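Local coordinates for protein KmHsv2 (PDB 3VU4) that probably binds phosphoinositides on membranes through a PROPPIN beta-propeller, as in its autophagy relative Atg18, at residues A[276-279]-A[284-287]. Sequence-based numbering, arbitrary orientation.
With SO4 (sulfate ion), chain F.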
loop_
_atom_site.group_PDB
_atom_site.type_symbol
_atom_site.label_atom_id
_atom_site.label_comp_id
_atom_site.label_asym_id
_atom_site.label_seq_id
_atom_site.Cartn_x
_atom_site.Cartn_y
_atom_site.Cartn_z
ATOM N N LYS A 276 21.946 -10.581 -20.233
ATOM C CA LYS A 276 22.828 -11.261 -21.158
ATOM C C LYS A 276 22.266 -12.657 -21.367
ATOM O O LYS A 276 21.785 -13.285 -20.430
ATOM C CB LYS A 276 24.236 -11.350 -20.573
ATOM C CG LYS A 276 24.807 -10.004 -20.181
ATOM C CD LYS A 276 26.287 -10.094 -19.846
ATOM C CE LYS A 276 27.105 -10.282 -21.110
ATOM N NZ LYS A 276 26.771 -9.222 -22.113
ATOM N N ARG A 277 22.318 -13.135 -22.601
ATOM C CA ARG A 277 21.818 -14.461 -22.912
ATOM C C ARG A 277 22.864 -15.559 -22.678
ATOM O O ARG A 277 22.535 -16.736 -22.711
ATOM C CB ARG A 277 21.327 -14.494 -24.356
ATOM C CG ARG A 277 19.841 -14.790 -24.518
ATOM C CD ARG A 277 18.954 -13.773 -23.799
ATOM N NE ARG A 277 18.674 -14.116 -22.395
ATOM C CZ ARG A 277 17.921 -15.145 -22.000
ATOM N NH1 ARG A 277 17.362 -15.952 -22.895
ATOM N NH2 ARG A 277 17.712 -15.361 -20.707
ATOM N N HIS A 278 24.114 -15.187 -22.422
ATOM C CA HIS A 278 25.156 -16.188 -22.183
ATOM C C HIS A 278 26.083 -15.889 -21.014
ATOM O O HIS A 278 26.121 -14.778 -20.502
ATOM C CB HIS A 278 25.995 -16.411 -23.451
ATOM C CG HIS A 278 25.196 -16.907 -24.612
ATOM N ND1 HIS A 278 24.534 -16.057 -25.472
ATOM C CD2 HIS A 278 24.850 -18.161 -24.985
ATOM C CE1 HIS A 278 23.809 -16.766 -26.320
ATOM N NE2 HIS A 278 23.982 -18.045 -26.045
ATOM N N ALA A 279 26.833 -16.901 -20.605
ATOM C CA ALA A 279 27.763 -16.789 -19.493
ATOM C C ALA A 279 28.860 -17.830 -19.680
ATOM O O ALA A 279 28.708 -18.767 -20.463
ATOM C CB ALA A 279 27.025 -17.027 -18.174
ATOM N N ILE A 284 27.394 -21.258 -21.460
ATOM C CA ILE A 284 26.127 -21.323 -20.724
ATOM C C ILE A 284 25.021 -20.446 -21.300
ATOM O O ILE A 284 25.280 -19.324 -21.728
ATOM C CB ILE A 284 26.349 -20.928 -19.221
ATOM C CG1 ILE A 284 26.649 -22.170 -18.382
ATOM C CG2 ILE A 284 25.126 -20.240 -18.657
ATOM C CD1 ILE A 284 27.721 -23.092 -18.962
ATOM N N ASN A 285 23.799 -20.973 -21.322
ATOM C CA ASN A 285 22.636 -20.221 -21.792
ATOM C C ASN A 285 21.974 -19.687 -20.531
ATOM O O ASN A 285 21.287 -20.426 -19.836
ATOM C CB ASN A 285 21.636 -21.122 -22.506
ATOM C CG ASN A 285 22.127 -21.592 -23.851
ATOM O OD1 ASN A 285 23.201 -22.166 -23.964
ATOM N ND2 ASN A 285 21.332 -21.358 -24.883
ATOM N N MET A 286 22.186 -18.411 -20.235
ATOM C CA MET A 286 21.627 -17.799 -19.039
ATOM C C MET A 286 20.101 -17.833 -18.943
ATOM O O MET A 286 19.395 -17.468 -19.881
ATOM C CB MET A 286 22.100 -16.348 -18.919
ATOM C CG MET A 286 23.512 -16.188 -18.383
ATOM S SD MET A 286 23.757 -16.976 -16.777
ATOM C CE MET A 286 22.568 -16.075 -15.741
ATOM N N LYS A 287 19.608 -18.290 -17.796
ATOM C CA LYS A 287 18.172 -18.343 -17.527
ATOM C C LYS A 287 17.936 -17.517 -16.268
ATOM O O LYS A 287 18.801 -17.453 -15.382
ATOM C CB LYS A 287 17.718 -19.783 -17.296
ATOM C CG LYS A 287 17.793 -20.649 -18.527
ATOM C CD LYS A 287 16.847 -20.156 -19.581
ATOM C CE LYS A 287 17.072 -20.909 -20.876
ATOM N NZ LYS A 287 16.242 -20.338 -21.976
HETATM S S SO4 F . 25.088 -12.291 -24.835
HETATM O O1 SO4 F . 23.753 -11.656 -24.817
HETATM O O2 SO4 F . 25.071 -13.372 -25.834
HETATM O O3 SO4 F . 26.114 -11.297 -25.203
HETATM O O4 SO4 F . 25.441 -12.843 -23.508
#
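Ala279 and Ile284 form the hydrogen-bonded pair of a short antiparallel hairpin: Ile284 N donates to Ala279 O at 3.0 Å and Ala279 N returns a bond to Ile284 O. Two residues along, past the non-hydrogen-bonded pair His278-Asn285, Met286 N also donates to Arg277 O. The tighter packing lies on the face of Ala279. Its methyl, too short to block its neighbours, is touched by Ile284 CG2 on its own rung and by Met286, whose SD is 3.6 Å from Ala279 CB. With CG anti to its carbonyl carbon (chi1 -79°), Met286 sets CG against Ala279 CB and His278 O, and the next bend brings SD to the same methyl.

The other face, with His278 and Asn285, is loose, polar and exposed. Along the outer edge of 276-279, away from its partner strand, a sulfate binds, probably from the crystallisation liquor. Arg277 N gives O1 a nearly straight bond of 170°, and His278 grips it twice, through N and through ND1, which meets O2 at 2.8 Å near the ring plane. The imidazole suits this place because it presents an N-H at its edge. The hairpin belongs to the long loop between strands 263-268 and 296-299 of one propeller blade; the contact's centre lies about 35 Å from the chain's centre.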